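Local structure of D-alanyl-D-alanine carboxypeptidase (Enterococcus faecalis V583, 5ZHF) at residues A[174-185]-A[205-214]; A[58-68]-A[92-100]. The protein cleaves the C-terminal D-alanine from peptidoglycan-derived pentapeptides as a zinc-dependent DD-carboxypeptidase, an activity thought to contribute to vancomycin resistance. All coordinates share one frame; numbering follows the deposited sequence.

In the fold
Both contacts reach the same antiparallel four-stranded sheet, at its two outermost strands within the chain. Contact 2 (58-68 with 92-100) comes first along the chain and closes before contact 1 (174-185 with 205-214) opens; it sets the hairpin of strands 60-62 and 68-70 against strand 91-95. Contact 1 packs the end of strand 173-175 and helix 182-185 against helices 199-208 and 212-218. Their centres lie 24 Å apart on opposite sides of the chain's centre, with the nearest atoms about 9 Å apart. Between the edges run strands 145-150 and 193-196, which carry the zinc ligands Asp147 and His193, so the two contacts flank the metal-bearing middle of this M15B peptidase.

Contact 1 of 2, residues A[174-185]-A[205-214]; sequences IRRYPPDKTEIT and IYHQGLCLEE
Two salt bridges, Arg176 with Glu213 and Lys181 with Glu214, join the segment following an edge strand of the M15 peptidase sheet to the start of the C-terminal helix 212-218. Arg176 grips Glu213 end-on: NH2 reaches OE2 at 2.9 Å, nearly straight and in the guanidinium plane, while NH1 bonds OE1 less directly. The two flat groups are turned 60° apart, and OE2 is approached from above its carboxylate plane. Leu212 CB sits over the centre of one guanidinium face and Tyr177 CE1 lies toward the rim of the opposite one, while the bonds to Glu213 and Glu139 set the group's orientation. Arg176 NE pairs with Glu139, and its side chain also touches the zinc ligand His193.

Lys181 NZ meets the syn lone pair of Glu214 OE1 at 2.8 Å, with a weak second bond to OE2. The anti lone pair of OE1 takes the backbone N of Cys211 at 3.0 Å, so the glutamate reaches back to the N-cap residue of its own helix. A Schellman motif at Gly209 ends the preceding helix. One water links Arg175 O to Leu210 O, and another joins Arg176 O to Leu212 N.

Apolar contacts lie beside these bonds. Ile184 CG2 presses on Cys211 SG at 3.5 Å, and Thr185 CG2 lies against Cys211 CB. Deeper in, Ile174 holds CG1 between its backbone N and carbonyl carbon (chi1 60°), and CD1 thereby meets Ile205 CD1 at 4.1 Å and Leu212 CB at 4.2 Å.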
loop_
_atom_site.group_PDB
_atom_site.type_symbol
_atom_site.label_atom_id
_atom_site.label_comp_id
_atom_site.label_asym_id
_atom_site.label_seq_id
_atom_site.Cartn_x
_atom_site.Cartn_y
_atom_site.Cartn_z
ATOM N N ILE A 174 -5.767 -2.320 -5.416
ATOM C CA ILE A 174 -6.699 -1.348 -4.852
ATOM C C ILE A 174 -5.981 -0.208 -4.143
ATOM O O ILE A 174 -4.877 -0.381 -3.569
ATOM C CB ILE A 174 -7.728 -1.998 -3.892
ATOM C CG1 ILE A 174 -7.034 -2.688 -2.696
ATOM C CG2 ILE A 174 -8.562 -2.998 -4.662
ATOM C CD1 ILE A 174 -7.987 -3.345 -1.701
ATOM N N ARG A 175 -6.633 0.960 -4.193
ATOM C CA ARG A 175 -6.252 2.112 -3.398
ATOM C C ARG A 175 -6.650 1.767 -1.971
ATOM O O ARG A 175 -7.826 1.853 -1.590
ATOM C CB ARG A 175 -6.964 3.372 -3.905
ATOM C CG ARG A 175 -6.528 4.637 -3.204
ATOM C CD ARG A 175 -7.352 5.808 -3.679
ATOM N NE ARG A 175 -6.965 7.052 -3.013
ATOM C CZ ARG A 175 -7.344 8.267 -3.419
ATOM N NH1 ARG A 175 -8.087 8.425 -4.509
ATOM N NH2 ARG A 175 -6.943 9.336 -2.750
ATOM N N ARG A 176 -5.670 1.302 -1.213
ATOM C CA ARG A 176 -5.941 0.589 0.030
ATOM C C ARG A 176 -6.543 1.459 1.124
ATOM O O ARG A 176 -7.324 0.961 1.953
ATOM C CB ARG A 176 -4.648 -0.001 0.549
ATOM C CG ARG A 176 -4.764 -0.820 1.814
ATOM C CD ARG A 176 -5.667 -2.004 1.621
ATOM N NE ARG A 176 -5.758 -2.805 2.830
ATOM C CZ ARG A 176 -6.609 -2.597 3.838
ATOM N NH1 ARG A 176 -7.423 -1.536 3.856
ATOM N NH2 ARG A 176 -6.619 -3.450 4.859
ATOM N N TYR A 177 -6.125 2.718 1.161
ATOM C CA TYR A 177 -6.474 3.640 2.250
ATOM C C TYR A 177 -7.135 4.898 1.684
ATOM O O TYR A 177 -6.531 5.967 1.671
ATOM C CB TYR A 177 -5.237 3.982 3.060
ATOM C CG TYR A 177 -4.491 2.785 3.621
ATOM C CD1 TYR A 177 -5.136 1.847 4.445
ATOM C CD2 TYR A 177 -3.144 2.564 3.309
ATOM C CE1 TYR A 177 -4.451 0.765 4.970
ATOM C CE2 TYR A 177 -2.452 1.472 3.833
ATOM C CZ TYR A 177 -3.111 0.563 4.645
ATOM O OH TYR A 177 -2.409 -0.521 5.167
ATOM N N PRO A 178 -8.371 4.756 1.206
ATOM C CA PRO A 178 -9.025 5.895 0.574
ATOM C C PRO A 178 -9.472 6.946 1.576
ATOM O O PRO A 178 -9.640 6.654 2.761
ATOM C CB PRO A 178 -10.216 5.272 -0.161
ATOM C CG PRO A 178 -10.482 4.002 0.492
ATOM C CD PRO A 178 -9.221 3.551 1.173
ATOM N N PRO A 179 -9.622 8.188 1.106
ATOM C CA PRO A 179 -9.897 9.286 2.038
ATOM C C PRO A 179 -11.237 9.183 2.768
ATOM O O PRO A 179 -11.371 9.697 3.874
ATOM C CB PRO A 179 -9.848 10.539 1.139
ATOM C CG PRO A 179 -9.989 10.056 -0.256
ATOM C CD PRO A 179 -9.428 8.662 -0.280
ATOM N N ASP A 180 -12.209 8.522 2.162
ATOM C CA ASP A 180 -13.540 8.393 2.758
ATOM C C ASP A 180 -13.730 7.150 3.635
ATOM O O ASP A 180 -14.843 6.882 4.050
ATOM C CB ASP A 180 -14.615 8.460 1.663
ATOM C CG ASP A 180 -14.575 7.293 0.718
ATOM O OD1 ASP A 180 -13.503 6.676 0.532
ATOM O OD2 ASP A 180 -15.636 6.989 0.147
ATOM N N LYS A 181 -12.656 6.408 3.917
ATOM C CA LYS A 181 -12.714 5.198 4.751
ATOM C C LYS A 181 -11.731 5.197 5.926
ATOM O O LYS A 181 -11.482 4.127 6.515
ATOM C CB LYS A 181 -12.446 3.946 3.891
ATOM C CG LYS A 181 -13.383 3.785 2.714
ATOM C CD LYS A 181 -14.779 3.405 3.144
ATOM C CE LYS A 181 -15.660 3.312 1.914
ATOM N NZ LYS A 181 -16.973 2.689 2.177
ATOM N N THR A 182 -11.216 6.362 6.308
ATOM C CA THR A 182 -10.219 6.442 7.409
ATOM C C THR A 182 -10.776 5.907 8.734
ATOM O O THR A 182 -10.035 5.328 9.537
ATOM C CB THR A 182 -9.648 7.873 7.593
ATOM O OG1 THR A 182 -10.696 8.775 7.976
ATOM C CG2 THR A 182 -8.979 8.375 6.315
ATOM N N GLU A 183 -12.093 6.048 8.927
ATOM C CA GLU A 183 -12.759 5.586 10.137
ATOM C C GLU A 183 -12.935 4.051 10.213
ATOM O O GLU A 183 -13.263 3.506 11.274
ATOM C CB GLU A 183 -14.095 6.330 10.309
ATOM C CG GLU A 183 -13.915 7.846 10.475
ATOM C CD GLU A 183 -15.219 8.635 10.630
ATOM O OE1 GLU A 183 -16.291 8.129 10.242
ATOM O OE2 GLU A 183 -15.161 9.790 11.130
ATOM N N ILE A 184 -12.703 3.351 9.099
ATOM C CA ILE A 184 -12.736 1.909 9.069
ATOM C C ILE A 184 -11.303 1.357 8.995
ATOM O O ILE A 184 -10.948 0.470 9.776
ATOM C CB ILE A 184 -13.620 1.407 7.901
ATOM C CG1 ILE A 184 -15.087 1.794 8.151
ATOM C CG2 ILE A 184 -13.482 -0.100 7.744
ATOM C CD1 ILE A 184 -15.950 1.784 6.913
ATOM N N THR A 185 -10.478 1.903 8.108
ATOM C CA THR A 185 -9.100 1.393 7.926
ATOM C C THR A 185 -8.136 1.776 9.058
ATOM O O THR A 185 -7.133 1.088 9.285
ATOM C CB THR A 185 -8.448 1.918 6.628
ATOM O OG1 THR A 185 -8.308 3.342 6.709
ATOM C CG2 THR A 185 -9.237 1.527 5.425
ATOM N N ILE A 205 -14.401 -4.317 -5.314
ATOM C CA ILE A 205 -14.091 -3.271 -4.331
ATOM C C ILE A 205 -14.222 -1.878 -4.960
ATOM O O ILE A 205 -14.792 -0.954 -4.363
ATOM C CB ILE A 205 -12.697 -3.517 -3.692
ATOM C CG1 ILE A 205 -12.785 -4.726 -2.750
ATOM C CG2 ILE A 205 -12.208 -2.296 -2.923
ATOM C CD1 ILE A 205 -11.460 -5.331 -2.351
ATOM N N TYR A 206 -13.698 -1.738 -6.166
ATOM C CA TYR A 206 -13.723 -0.474 -6.862
ATOM C C TYR A 206 -15.151 -0.063 -7.216
ATOM O O TYR A 206 -15.545 1.055 -6.929
ATOM C CB TYR A 206 -12.878 -0.545 -8.122
ATOM C CG TYR A 206 -12.939 0.742 -8.910
ATOM C CD1 TYR A 206 -12.151 1.833 -8.551
ATOM C CD2 TYR A 206 -13.798 0.876 -10.001
ATOM C CE1 TYR A 206 -12.205 3.013 -9.267
ATOM C CE2 TYR A 206 -13.863 2.061 -10.725
ATOM C CZ TYR A 206 -13.058 3.120 -10.354
ATOM O OH TYR A 206 -13.106 4.306 -11.048
ATOM N N HIS A 207 -15.902 -0.966 -7.831
ATOM C CA HIS A 207 -17.283 -0.656 -8.247
ATOM C C HIS A 207 -18.207 -0.350 -7.073
ATOM O O HIS A 207 -19.082 0.501 -7.189
ATOM C CB HIS A 207 -17.856 -1.758 -9.144
ATOM C CG HIS A 207 -17.289 -1.754 -10.536
ATOM N ND1 HIS A 207 -17.181 -0.604 -11.296
ATOM C CD2 HIS A 207 -16.804 -2.756 -11.309
ATOM C CE1 HIS A 207 -16.643 -0.897 -12.468
ATOM N NE2 HIS A 207 -16.407 -2.197 -12.504
ATOM N N GLN A 208 -17.983 -1.003 -5.938
ATOM C CA GLN A 208 -18.815 -0.803 -4.741
ATOM C C GLN A 208 -18.297 0.286 -3.799
ATOM O O GLN A 208 -18.968 0.618 -2.816
ATOM C CB GLN A 208 -18.963 -2.126 -3.999
ATOM C CG GLN A 208 -19.677 -3.194 -4.815
ATOM C CD GLN A 208 -19.748 -4.522 -4.099
ATOM O OE1 GLN A 208 -19.934 -4.584 -2.883
ATOM N NE2 GLN A 208 -19.601 -5.597 -4.846
ATOM N N GLY A 209 -17.114 0.838 -4.092
ATOM C CA GLY A 209 -16.544 1.923 -3.311
ATOM C C GLY A 209 -16.184 1.510 -1.897
ATOM O O GLY A 209 -16.419 2.256 -0.937
ATOM N N LEU A 210 -15.595 0.330 -1.775
ATOM C CA LEU A 210 -15.278 -0.250 -0.476
ATOM C C LEU A 210 -13.816 -0.113 -0.150
ATOM O O LEU A 210 -13.005 0.180 -1.038
ATOM C CB LEU A 210 -15.614 -1.732 -0.489
ATOM C CG LEU A 210 -17.031 -2.128 -0.888
ATOM C CD1 LEU A 210 -17.117 -3.635 -1.080
ATOM C CD2 LEU A 210 -18.013 -1.634 0.167
ATOM N N CYS A 211 -13.494 -0.294 1.134
ATOM C CA CYS A 211 -12.146 -0.657 1.555
ATOM C C CYS A 211 -12.115 -2.171 1.791
ATOM O O CYS A 211 -13.159 -2.829 1.813
ATOM C CB CYS A 211 -11.717 0.122 2.802
ATOM S SG CYS A 211 -12.651 -0.202 4.333
ATOM N N LEU A 212 -10.914 -2.719 1.920
ATOM C CA LEU A 212 -10.731 -4.149 2.032
ATOM C C LEU A 212 -11.475 -4.761 3.237
ATOM O O LEU A 212 -12.122 -5.807 3.114
ATOM C CB LEU A 212 -9.245 -4.482 2.103
ATOM C CG LEU A 212 -8.900 -5.976 2.118
ATOM C CD1 LEU A 212 -9.488 -6.723 0.924
ATOM C CD2 LEU A 212 -7.387 -6.154 2.210
ATOM N N GLU A 213 -11.403 -4.084 4.373
ATOM C CA GLU A 213 -12.078 -4.552 5.578
ATOM C C GLU A 213 -13.582 -4.770 5.364
ATOM O O GLU A 213 -14.126 -5.794 5.805
ATOM C CB GLU A 213 -11.858 -3.582 6.731
ATOM C CG GLU A 213 -10.481 -3.625 7.349
ATOM C CD GLU A 213 -9.426 -2.767 6.648
ATOM O OE1 GLU A 213 -9.719 -2.121 5.590
ATOM O OE2 GLU A 213 -8.289 -2.758 7.158
ATOM N N GLU A 214 -14.232 -3.812 4.702
ATOM C CA GLU A 214 -15.673 -3.892 4.371
ATOM C C GLU A 214 -15.960 -5.049 3.443
ATOM O O GLU A 214 -16.926 -5.801 3.656
ATOM C CB GLU A 214 -16.149 -2.611 3.681
ATOM C CG GLU A 214 -16.226 -1.402 4.572
ATOM C CD GLU A 214 -16.616 -0.152 3.796
ATOM O OE1 GLU A 214 -15.894 0.209 2.848
ATOM O OE2 GLU A 214 -17.647 0.470 4.118
HETATM O O HOH W 1 -10.038 0.143 -1.576
HETATM O O HOH W 2 -9.050 -0.877 0.819
HETATM O O HOH W 3 -6.234 -0.996 7.471
#

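Contact 2 of 2, residues A[58-68]-A[92-100]; sequences VELEQLSNGER and IVASGYRTT
The antiparallel hairpin of strands 60-62 and 68-70 lies against the end of strand 91-95, where a classic beta bulge at Ala94 and Ser95 faces the zinc ligand Asp147. Residues Leu63 to Gly66 form the hairpin's type I turn. Asn65 works in two directions there: OD1 accepts from Glu67 N in an Asx turn, and ND2 donates to Val93 O at 2.8 Å, with that oxygen close to the amide plane. Both ends of the amide are thus engaged, which limits its rotation, although Glu67 N lies above the carbonyl plane rather than in it.

Glu67, its chain bent at chi2, brings OE1 to the backbone N of Gly96 at 3.1 Å; the N-H arrives on the anti side, 31° out of the carboxylate plane. A water donates to both Glu67 OE1 and Tyr97 O while accepting from Arg68 N, tying the side chain to two backbones. Next to it, Tyr97 N bonds Arg68 O at 2.8 Å, and Gly96 CA makes a CA-H...O contact with the same oxygen. These bonds hold the backbone of Gly96, whose carbonyl O accepts from ND1 of the zinc ligand His140. Beyond, Arg98 forms a salt bridge with Asp147 and bonds the substrate-binding Gln103.

Tyr97 swings its ring toward the hairpin, CG anti to the backbone N (chi1 177°). Leu60 CD1 makes a CH-pi contact over the ring centre, 3.8 Å from the centroid. The Arg68 guanidinium stands almost upright to the ring, planes 81° apart, with NH2 at the ring edge 3.7 Å from Tyr97 CD2. At the turn end, Leu63 CD1 rests on Val93 CG2 at 3.7 Å.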
loop_
_atom_site.group_PDB
_atom_site.type_symbol
_atom_site.label_atom_id
_atom_site.label_comp_id
_atom_site.label_asym_id
_atom_site.label_seq_id
_atom_site.Cartn_x
_atom_site.Cartn_y
_atom_site.Cartn_z
ATOM N N VAL A 58 7.234 -15.611 2.111
ATOM C CA VAL A 58 7.075 -14.885 0.847
ATOM C C VAL A 58 8.305 -15.122 -0.010
ATOM O O VAL A 58 9.430 -15.084 0.500
ATOM C CB VAL A 58 6.824 -13.372 1.050
ATOM C CG1 VAL A 58 7.973 -12.690 1.789
ATOM C CG2 VAL A 58 6.547 -12.689 -0.293
ATOM N N GLU A 59 8.076 -15.429 -1.287
ATOM C CA GLU A 59 9.144 -15.491 -2.271
ATOM C C GLU A 59 9.195 -14.152 -2.987
ATOM O O GLU A 59 8.205 -13.742 -3.577
ATOM C CB GLU A 59 8.896 -16.609 -3.291
ATOM C CG GLU A 59 8.929 -18.007 -2.703
ATOM C CD GLU A 59 10.256 -18.376 -2.061
ATOM O OE1 GLU A 59 11.316 -17.921 -2.542
ATOM O OE2 GLU A 59 10.243 -19.129 -1.057
ATOM N N LEU A 60 10.346 -13.495 -2.938
ATOM C CA LEU A 60 10.473 -12.146 -3.447
ATOM C C LEU A 60 11.228 -12.079 -4.744
ATOM O O LEU A 60 12.146 -12.867 -4.979
ATOM C CB LEU A 60 11.167 -11.267 -2.426
ATOM C CG LEU A 60 10.400 -11.150 -1.109
ATOM C CD1 LEU A 60 11.267 -10.561 -0.005
ATOM C CD2 LEU A 60 9.130 -10.336 -1.335
ATOM N N GLU A 61 10.814 -11.143 -5.587
ATOM C CA GLU A 61 11.515 -10.797 -6.795
ATOM C C GLU A 61 12.010 -9.371 -6.636
ATOM O O GLU A 61 11.322 -8.522 -6.046
ATOM C CB GLU A 61 10.570 -10.848 -7.987
ATOM C CG GLU A 61 11.285 -10.644 -9.313
ATOM C CD GLU A 61 10.353 -10.721 -10.497
ATOM O OE1 GLU A 61 9.329 -10.009 -10.478
ATOM O OE2 GLU A 61 10.665 -11.464 -11.456
ATOM N N GLN A 62 13.183 -9.109 -7.189
ATOM C CA GLN A 62 13.767 -7.768 -7.166
ATOM C C GLN A 62 13.420 -7.056 -8.461
ATOM O O GLN A 62 13.556 -7.632 -9.564
ATOM C CB GLN A 62 15.263 -7.886 -7.002
ATOM C CG GLN A 62 15.945 -6.559 -6.810
ATOM C CD GLN A 62 17.411 -6.717 -6.498
ATOM O OE1 GLN A 62 17.776 -7.375 -5.523
ATOM N NE2 GLN A 62 18.256 -6.119 -7.318
ATOM N N LEU A 63 12.937 -5.817 -8.317
ATOM C CA LEU A 63 12.640 -4.949 -9.439
ATOM C C LEU A 63 13.932 -4.245 -9.866
ATOM O O LEU A 63 14.932 -4.322 -9.149
ATOM C CB LEU A 63 11.593 -3.919 -9.041
ATOM C CG LEU A 63 10.267 -4.484 -8.570
ATOM C CD1 LEU A 63 9.326 -3.351 -8.198
ATOM C CD2 LEU A 63 9.661 -5.337 -9.667
ATOM N N SER A 64 13.885 -3.542 -11.000
ATOM C CA SER A 64 15.105 -2.878 -11.516
ATOM C C SER A 64 15.706 -1.876 -10.520
ATOM O O SER A 64 16.925 -1.716 -10.475
ATOM C CB SER A 64 14.867 -2.211 -12.869
ATOM O OG SER A 64 13.877 -1.238 -12.778
ATOM N N ASN A 65 14.847 -1.233 -9.731
ATOM C CA ASN A 65 15.291 -0.281 -8.714
ATOM C C ASN A 65 15.682 -0.887 -7.363
ATOM O O ASN A 65 15.938 -0.133 -6.398
ATOM C CB ASN A 65 14.264 0.845 -8.522
ATOM C CG ASN A 65 13.019 0.408 -7.780
ATOM O OD1 ASN A 65 12.868 -0.775 -7.372
ATOM N ND2 ASN A 65 12.138 1.368 -7.540
ATOM N N GLY A 66 15.710 -2.223 -7.266
ATOM C CA GLY A 66 16.116 -2.894 -6.057
ATOM C C GLY A 66 15.031 -3.116 -5.013
ATOM O O GLY A 66 15.252 -3.876 -4.042
ATOM N N GLU A 67 13.846 -2.528 -5.212
ATOM C CA GLU A 67 12.695 -2.853 -4.369
ATOM C C GLU A 67 12.255 -4.278 -4.697
ATOM O O GLU A 67 12.486 -4.763 -5.799
ATOM C CB GLU A 67 11.524 -1.888 -4.599
ATOM C CG GLU A 67 11.835 -0.447 -4.211
ATOM C CD GLU A 67 12.152 -0.265 -2.730
ATOM O OE1 GLU A 67 11.461 -0.841 -1.876
ATOM O OE2 GLU A 67 13.091 0.506 -2.438
ATOM N N ARG A 68 11.685 -4.941 -3.702
ATOM C CA ARG A 68 11.230 -6.325 -3.836
ATOM C C ARG A 68 9.729 -6.426 -3.674
ATOM O O ARG A 68 9.123 -5.638 -2.948
ATOM C CB ARG A 68 11.929 -7.203 -2.802
ATOM C CG ARG A 68 13.391 -7.475 -3.143
ATOM C CD ARG A 68 14.105 -8.270 -2.041
ATOM N NE ARG A 68 14.156 -7.507 -0.795
ATOM C CZ ARG A 68 14.488 -7.976 0.407
ATOM N NH1 ARG A 68 14.804 -9.246 0.583
ATOM N NH2 ARG A 68 14.509 -7.143 1.451
ATOM N N ILE A 92 6.830 5.048 -10.482
ATOM C CA ILE A 92 7.949 4.294 -9.923
ATOM C C ILE A 92 7.453 3.587 -8.670
ATOM O O ILE A 92 6.511 4.062 -8.013
ATOM C CB ILE A 92 9.152 5.202 -9.540
ATOM C CG1 ILE A 92 8.753 6.212 -8.449
ATOM C CG2 ILE A 92 9.691 5.954 -10.764
ATOM C CD1 ILE A 92 9.943 6.968 -7.853
ATOM N N VAL A 93 8.121 2.504 -8.313
ATOM C CA VAL A 93 7.856 1.824 -7.046
ATOM C C VAL A 93 8.790 2.439 -6.014
ATOM O O VAL A 93 9.987 2.129 -5.964
ATOM C CB VAL A 93 8.054 0.307 -7.127
ATOM C CG1 VAL A 93 7.801 -0.334 -5.749
ATOM C CG2 VAL A 93 7.160 -0.316 -8.201
ATOM N N ALA A 94 8.244 3.337 -5.215
ATOM C CA ALA A 94 9.041 3.972 -4.172
ATOM C C ALA A 94 9.365 2.989 -3.031
ATOM O O ALA A 94 10.422 3.062 -2.416
ATOM C CB ALA A 94 8.325 5.216 -3.664
ATOM N N SER A 95 8.454 2.050 -2.746
ATOM C CA SER A 95 8.660 1.122 -1.652
ATOM C C SER A 95 7.792 -0.103 -1.853
ATOM O O SER A 95 6.569 0.021 -2.045
ATOM C CB SER A 95 8.282 1.766 -0.311
ATOM O OG SER A 95 8.463 0.842 0.761
ATOM N N GLY A 96 8.413 -1.272 -1.795
ATOM C CA GLY A 96 7.690 -2.552 -1.878
ATOM C C GLY A 96 7.787 -3.275 -0.532
ATOM O O GLY A 96 7.329 -2.784 0.508
ATOM N N TYR A 97 8.426 -4.430 -0.562
ATOM C CA TYR A 97 8.619 -5.240 0.620
ATOM C C TYR A 97 9.486 -4.513 1.623
ATOM O O TYR A 97 10.478 -3.863 1.243
ATOM C CB TYR A 97 9.291 -6.576 0.244
ATOM C CG TYR A 97 9.576 -7.421 1.439
ATOM C CD1 TYR A 97 8.562 -8.167 2.045
ATOM C CD2 TYR A 97 10.838 -7.459 1.993
ATOM C CE1 TYR A 97 8.823 -8.934 3.166
ATOM C CE2 TYR A 97 11.101 -8.225 3.115
ATOM C CZ TYR A 97 10.075 -8.958 3.693
ATOM O OH TYR A 97 10.308 -9.730 4.832
ATOM N N ARG A 98 9.148 -4.650 2.902
ATOM C CA ARG A 98 9.970 -4.151 3.990
ATOM C C ARG A 98 10.164 -5.219 5.046
ATOM O O ARG A 98 9.216 -5.921 5.407
ATOM C CB ARG A 98 9.301 -2.967 4.672
ATOM C CG ARG A 98 9.088 -1.756 3.800
ATOM C CD ARG A 98 8.305 -0.726 4.610
ATOM N NE ARG A 98 7.870 0.330 3.742
ATOM C CZ ARG A 98 6.871 1.172 3.970
ATOM N NH1 ARG A 98 6.162 1.141 5.102
ATOM N NH2 ARG A 98 6.579 2.068 3.023
ATOM N N THR A 99 11.381 -5.303 5.564
ATOM C CA THR A 99 11.668 -6.149 6.726
ATOM C C THR A 99 11.103 -5.469 7.978
ATOM O O THR A 99 10.735 -4.287 7.959
ATOM C CB THR A 99 13.177 -6.355 6.941
ATOM O OG1 THR A 99 13.781 -5.108 7.257
ATOM C CG2 THR A 99 13.875 -6.945 5.685
ATOM N N THR A 100 11.072 -6.229 9.067
ATOM C CA THR A 100 10.657 -5.711 10.369
ATOM C C THR A 100 11.463 -4.478 10.768
ATOM O O THR A 100 10.886 -3.456 11.158
ATOM C CB THR A 100 10.812 -6.820 11.429
ATOM O OG1 THR A 100 9.941 -7.908 11.083
ATOM C CG2 THR A 100 10.510 -6.296 12.852
HETATM O O HOH W 4 11.501 -3.524 -1.199
#